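Local coordinates for glycerate dehydrogenase related protein (PDB 3GVX) that probably reduces glyoxylate or hydroxypyruvate with a nicotinamide cofactor, as a member of the D-isomer specific 2-hydroxyacid dehydrogenase family, at residues F176-I181 with V206-A211; K123-L128 with F144-I149. All coordinates share one frame; numbering follows the deposited sequence.

Interaction 1 (F176-I181 with V206-A211); sequences FVLIAI and VNVARA
Val177 and Ile179 meet Val206 and Val208 through their backbones, as neighbouring parallel strands. Val206 N donates to Val177 O, and Val206 O receives Ile179 N at 2.7 Å. Val208 N returns to Ile179 O at 3.0 Å. That third bond lies just beyond the strand 204-207, so the pairing runs on into the loop. Apolar contacts lie on both faces. On the face of Leu178 and Val206, with CG anti to the backbone N (chi1 180°), the end of Leu178 comes nearer the other strand than its CB does, and CD1 reaches 3.6 Å from Val206 CB while also touching Val208 CG2. On the face of Ile179 and Asn207, Ile179 CG2 packs against Ala209 CB at 3.9 Å. The polar feature is an Asx turn: Asn207 OD1 accepts from Ala209 N at 2.9 Å, which probably helps to hold the chain's bend as it leaves the strand; Ala209 CB then lies 3.3 Å from Ile181 O. Asn207 ND2 is tied to Tyr231 OH. An alanine at Asn207 would probably leave Ala209 N and Tyr231 OH without this partner and let the turn drift from Ile179. Joined through helix 193-196, the two strands form a beta-alpha-beta unit of the Rossmann-type NAD-binding domain. Strand 124-128 flanks the far edge of 176-179 and strand 230-233 that of 204-207, while Leu178 and Val208 rest on Ala89 of helix 79-97.

Interaction 2 (K123-L128 with F144-I149); sequences KALGIL and FGMRVI
Arg147 pairs with Lys123 and Leu125 at the start of a parallel strand contact. Its N donates to Lys123 O at 2.8 Å and its O accepts from Leu125 N at 2.8 Å. The pattern repeats two residues on, where Ile149 N reaches Leu125 O at 2.9 Å and Ile149 O takes Ile127 N. The two bonds into the carbonyls of Lys123 and Leu125 come in tilted from the carbonyl plane, by up to 30°. On the face of Ala124 and Arg147, the Ala124 methyl meets the tip of Ile149, CB to CD1 3.8 Å. On the face of Leu125 and Val148, Ile127 CD1 touches Val148 CG1 at 3.8 Å. Selenomethionine Met146 bends at chi3 (75°), bringing CE to 4.0 Å from Leu125 CB. This is the first beta-alpha-beta crossover of the Rossmann-type domain: strand 124-128 leads into a glycine-rich GxGxxG turn, consistent with dinucleotide binding, then helix 132-143 and strand 147-151. After helix 132-143, Gly145 is the first residue to leave helical angles; its positive phi (81°) belongs to a Schellman motif, and the chain turns there into the second strand. Farther out, Leu125 and Val148 both pack on Ala141 of that helix. Asp161 OD2 accepts from Val148 N, Ala124 N donates to Asp175 OD2, and Lys142 NZ is hydrogen-bonded to Met146 O.

How the interactions relate
Following the chain from the N terminus, interaction 2 comes first: strand 124-128 runs out, helix 132-143 carries the chain back, and strand 147-151 closes the loop beside it. The chain then passes strand 162-163 and helix 167-172 before interaction 1 opens at 176-181 and closes at 206-211, another crossover, by way of helix 193-196. The two loops follow in series and neither nest nor cross. They join at strands 124-128 and 176-179, adjacent in the seven-stranded parallel sheet, where Gly126 probably bonds to the backbones of Phe176 and Leu178. Together they order four successive strands across the sheet: 147-151, 124-128, 176-179 and 204-207.

Interaction 1 (F176-I181 with V206-A211)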
loop_
_atom_site.group_PDB
_atom_site.type_symbol
_atom_site.label_atom_id
_atom_site.label_comp_id
_atom_site.label_asym_id
_atom_site.label_seq_id
_atom_site.Cartn_x
_atom_site.Cartn_y
_atom_site.Cartn_z
ATOM N N PHE B 176 -4.446 -13.404 -5.181
ATOM C CA PHE B 176 -4.458 -12.194 -5.970
ATOM C C PHE B 176 -3.514 -12.420 -7.125
ATOM O O PHE B 176 -2.454 -13.015 -6.966
ATOM C CB PHE B 176 -3.946 -11.009 -5.157
ATOM C CG PHE B 176 -4.748 -10.720 -3.930
ATOM C CD1 PHE B 176 -5.802 -9.820 -3.966
ATOM C CD2 PHE B 176 -4.467 -11.362 -2.741
ATOM C CE1 PHE B 176 -6.562 -9.571 -2.837
ATOM C CE2 PHE B 176 -5.226 -11.118 -1.604
ATOM C CZ PHE B 176 -6.272 -10.223 -1.655
ATOM N N VAL B 177 -3.906 -11.955 -8.295
ATOM C CA VAL B 177 -3.063 -12.090 -9.453
ATOM C C VAL B 177 -2.929 -10.759 -10.128
ATOM O O VAL B 177 -3.917 -10.087 -10.432
ATOM C CB VAL B 177 -3.617 -13.085 -10.474
ATOM C CG1 VAL B 177 -2.906 -12.870 -11.822
ATOM C CG2 VAL B 177 -3.437 -14.514 -9.964
ATOM N N LEU B 178 -1.686 -10.370 -10.345
ATOM C CA LEU B 178 -1.424 -9.127 -11.015
ATOM C C LEU B 178 -0.868 -9.401 -12.406
ATOM O O LEU B 178 0.070 -10.177 -12.576
ATOM C CB LEU B 178 -0.424 -8.284 -10.241
ATOM C CG LEU B 178 -0.224 -7.002 -11.044
ATOM C CD1 LEU B 178 -0.972 -5.839 -10.382
ATOM C CD2 LEU B 178 1.271 -6.749 -11.197
ATOM N N ILE B 179 -1.447 -8.757 -13.404
ATOM C CA ILE B 179 -0.961 -8.949 -14.747
ATOM C C ILE B 179 -0.108 -7.764 -15.133
ATOM O O ILE B 179 -0.578 -6.641 -15.212
ATOM C CB ILE B 179 -2.097 -9.111 -15.750
ATOM C CG1 ILE B 179 -2.991 -10.271 -15.305
ATOM C CG2 ILE B 179 -1.511 -9.349 -17.143
ATOM C CD1 ILE B 179 -4.342 -10.282 -15.942
ATOM N N ALA B 180 1.171 -8.037 -15.331
ATOM C CA ALA B 180 2.120 -7.017 -15.714
ATOM C C ALA B 180 3.087 -7.652 -16.716
ATOM O O ALA B 180 4.291 -7.684 -16.506
ATOM C CB ALA B 180 2.845 -6.544 -14.501
ATOM N N ILE B 181 2.531 -8.168 -17.805
ATOM C CA ILE B 181 3.327 -8.833 -18.817
ATOM C C ILE B 181 3.139 -8.140 -20.165
ATOM O O ILE B 181 2.056 -7.659 -20.480
ATOM C CB ILE B 181 2.919 -10.326 -18.907
ATOM C CG1 ILE B 181 4.045 -11.153 -19.533
ATOM C CG2 ILE B 181 1.603 -10.453 -19.673
ATOM C CD1 ILE B 181 3.941 -12.627 -19.241
ATOM N N VAL B 206 -5.811 -8.162 -11.061
ATOM C CA VAL B 206 -5.458 -6.788 -11.321
ATOM C C VAL B 206 -4.684 -6.723 -12.628
ATOM O O VAL B 206 -3.673 -7.406 -12.809
ATOM C CB VAL B 206 -4.590 -6.222 -10.187
ATOM C CG1 VAL B 206 -4.543 -4.712 -10.287
ATOM C CG2 VAL B 206 -5.120 -6.705 -8.832
ATOM N N ASN B 207 -5.161 -5.890 -13.539
ATOM C CA ASN B 207 -4.512 -5.753 -14.828
ATOM C C ASN B 207 -3.879 -4.387 -15.036
ATOM O O ASN B 207 -4.577 -3.383 -15.156
ATOM C CB ASN B 207 -5.517 -6.004 -15.952
ATOM C CG ASN B 207 -4.840 -6.266 -17.276
ATOM O OD1 ASN B 207 -3.697 -5.857 -17.493
ATOM N ND2 ASN B 207 -5.542 -6.940 -18.174
ATOM N N VAL B 208 -2.554 -4.344 -15.064
ATOM C CA VAL B 208 -1.856 -3.094 -15.323
ATOM C C VAL B 208 -0.952 -3.262 -16.549
ATOM O O VAL B 208 0.025 -2.542 -16.719
ATOM C CB VAL B 208 -1.008 -2.627 -14.116
ATOM C CG1 VAL B 208 -1.911 -2.153 -12.996
ATOM C CG2 VAL B 208 -0.079 -3.750 -13.663
ATOM N N ALA B 209 -1.297 -4.222 -17.399
ATOM C CA ALA B 209 -0.528 -4.481 -18.613
ATOM C C ALA B 209 -1.292 -3.957 -19.829
ATOM O O ALA B 209 -1.329 -2.763 -20.084
ATOM C CB ALA B 209 -0.254 -5.986 -18.748
ATOM N N ARG B 210 -1.927 -4.859 -20.552
ATOM C CA ARG B 210 -2.695 -4.480 -21.720
ATOM C C ARG B 210 -3.977 -5.279 -21.749
ATOM O O ARG B 210 -4.002 -6.448 -21.361
ATOM C CB ARG B 210 -1.868 -4.731 -22.980
ATOM C CG ARG B 210 -0.695 -3.772 -23.150
ATOM C CD ARG B 210 -1.197 -2.444 -23.698
ATOM N NE ARG B 210 -0.792 -1.298 -22.886
ATOM C CZ ARG B 210 0.295 -0.559 -23.096
ATOM N NH1 ARG B 210 1.102 -0.841 -24.107
ATOM N NH2 ARG B 210 0.576 0.462 -22.294
ATOM N N ALA B 211 -5.045 -4.635 -22.192
ATOM C CA ALA B 211 -6.335 -5.283 -22.269
ATOM C C ALA B 211 -6.269 -6.533 -23.153
ATOM O O ALA B 211 -6.863 -7.562 -22.824
ATOM C CB ALA B 211 -7.385 -4.301 -22.793
#

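Interaction 2 (K123-L128 with F144-I149)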
loop_
_atom_site.group_PDB
_atom_site.type_symbol
_atom_site.label_atom_id
_atom_site.label_comp_id
_atom_site.label_asym_id
_atom_site.label_seq_id
_atom_site.Cartn_x
_atom_site.Cartn_y
_atom_site.Cartn_z
ATOM N N LYS B 123 -1.300 -13.346 2.592
ATOM C CA LYS B 123 -1.777 -13.890 1.344
ATOM C C LYS B 123 -0.771 -14.017 0.208
ATOM O O LYS B 123 0.261 -13.356 0.183
ATOM C CB LYS B 123 -3.004 -13.116 0.900
ATOM C CG LYS B 123 -4.207 -13.564 1.667
ATOM C CD LYS B 123 -5.225 -12.492 1.737
ATOM C CE LYS B 123 -6.550 -13.064 2.173
ATOM N NZ LYS B 123 -6.400 -13.782 3.445
ATOM N N ALA B 124 -1.122 -14.877 -0.740
ATOM C CA ALA B 124 -0.277 -15.137 -1.885
ATOM C C ALA B 124 -0.634 -14.268 -3.084
ATOM O O ALA B 124 -1.739 -14.333 -3.626
ATOM C CB ALA B 124 -0.353 -16.620 -2.251
ATOM N N LEU B 125 0.318 -13.434 -3.479
ATOM C CA LEU B 125 0.147 -12.552 -4.627
ATOM C C LEU B 125 0.900 -13.151 -5.819
ATOM O O LEU B 125 2.129 -13.276 -5.794
ATOM C CB LEU B 125 0.686 -11.153 -4.320
ATOM C CG LEU B 125 0.865 -10.223 -5.523
ATOM C CD1 LEU B 125 -0.468 -9.994 -6.241
ATOM C CD2 LEU B 125 1.485 -8.924 -5.047
ATOM N N GLY B 126 0.151 -13.536 -6.847
ATOM C CA GLY B 126 0.741 -14.104 -8.042
ATOM C C GLY B 126 0.994 -13.013 -9.067
ATOM O O GLY B 126 0.093 -12.242 -9.402
ATOM N N ILE B 127 2.231 -12.927 -9.552
ATOM C CA ILE B 127 2.575 -11.920 -10.547
ATOM C C ILE B 127 2.881 -12.558 -11.886
ATOM O O ILE B 127 3.710 -13.460 -12.006
ATOM C CB ILE B 127 3.790 -11.062 -10.142
ATOM C CG1 ILE B 127 3.509 -10.360 -8.815
ATOM C CG2 ILE B 127 4.076 -10.029 -11.229
ATOM C CD1 ILE B 127 4.729 -9.754 -8.183
ATOM N N LEU B 128 2.188 -12.066 -12.893
ATOM C CA LEU B 128 2.347 -12.558 -14.237
ATOM C C LEU B 128 3.261 -11.582 -14.966
ATOM O O LEU B 128 2.866 -10.459 -15.284
ATOM C CB LEU B 128 0.980 -12.624 -14.903
ATOM C CG LEU B 128 0.903 -13.348 -16.243
ATOM C CD1 LEU B 128 1.309 -14.815 -16.075
ATOM C CD2 LEU B 128 -0.524 -13.220 -16.780
ATOM N N PHE B 144 3.869 -5.470 2.749
ATOM C CA PHE B 144 2.527 -5.748 3.259
ATOM C C PHE B 144 2.446 -7.130 3.890
ATOM O O PHE B 144 1.399 -7.537 4.379
ATOM C CB PHE B 144 1.477 -5.610 2.138
ATOM C CG PHE B 144 0.961 -4.216 1.954
ATOM C CD1 PHE B 144 0.058 -3.679 2.843
ATOM C CD2 PHE B 144 1.388 -3.430 0.900
ATOM C CE1 PHE B 144 -0.407 -2.394 2.691
ATOM C CE2 PHE B 144 0.922 -2.135 0.745
ATOM C CZ PHE B 144 0.023 -1.620 1.646
ATOM N N GLY B 145 3.556 -7.855 3.860
ATOM C CA GLY B 145 3.590 -9.186 4.422
ATOM C C GLY B 145 3.032 -10.260 3.507
ATOM O O GLY B 145 2.736 -11.360 3.941
HETATM N N MSE B 146 2.908 -9.967 2.227
HETATM C CA MSE B 146 2.365 -10.951 1.304
HETATM C C MSE B 146 3.438 -11.921 0.864
HETATM O O MSE B 146 4.617 -11.632 0.960
HETATM C CB MSE B 146 1.782 -10.249 0.081
HETATM C CG MSE B 146 0.948 -9.028 0.429
HETATM SE SE MSE B 146 0.085 -8.407 -1.040
HETATM C CE MSE B 146 -1.079 -9.514 -1.181
ATOM N N ARG B 147 3.006 -13.066 0.365
ATOM C CA ARG B 147 3.894 -14.089 -0.153
ATOM C C ARG B 147 3.842 -13.828 -1.656
ATOM O O ARG B 147 2.781 -13.504 -2.187
ATOM C CB ARG B 147 3.327 -15.465 0.198
ATOM C CG ARG B 147 4.067 -16.650 -0.367
ATOM C CD ARG B 147 3.325 -17.957 -0.003
ATOM N NE ARG B 147 4.112 -19.134 -0.339
ATOM C CZ ARG B 147 5.325 -19.379 0.144
ATOM N NH1 ARG B 147 5.889 -18.526 0.994
ATOM N NH2 ARG B 147 5.980 -20.468 -0.236
ATOM N N VAL B 148 4.961 -13.966 -2.353
ATOM C CA VAL B 148 4.958 -13.682 -3.780
ATOM C C VAL B 148 5.284 -14.843 -4.703
ATOM O O VAL B 148 6.279 -15.535 -4.544
ATOM C CB VAL B 148 5.888 -12.484 -4.091
ATOM C CG1 VAL B 148 5.998 -12.267 -5.593
ATOM C CG2 VAL B 148 5.342 -11.222 -3.395
ATOM N N ILE B 149 4.403 -15.051 -5.668
ATOM C CA ILE B 149 4.561 -16.099 -6.645
ATOM C C ILE B 149 4.708 -15.417 -7.994
ATOM O O ILE B 149 3.939 -14.521 -8.355
ATOM C CB ILE B 149 3.350 -17.045 -6.616
ATOM C CG1 ILE B 149 3.329 -17.750 -5.255
ATOM C CG2 ILE B 149 3.426 -18.047 -7.774
ATOM C CD1 ILE B 149 1.976 -18.141 -4.780
#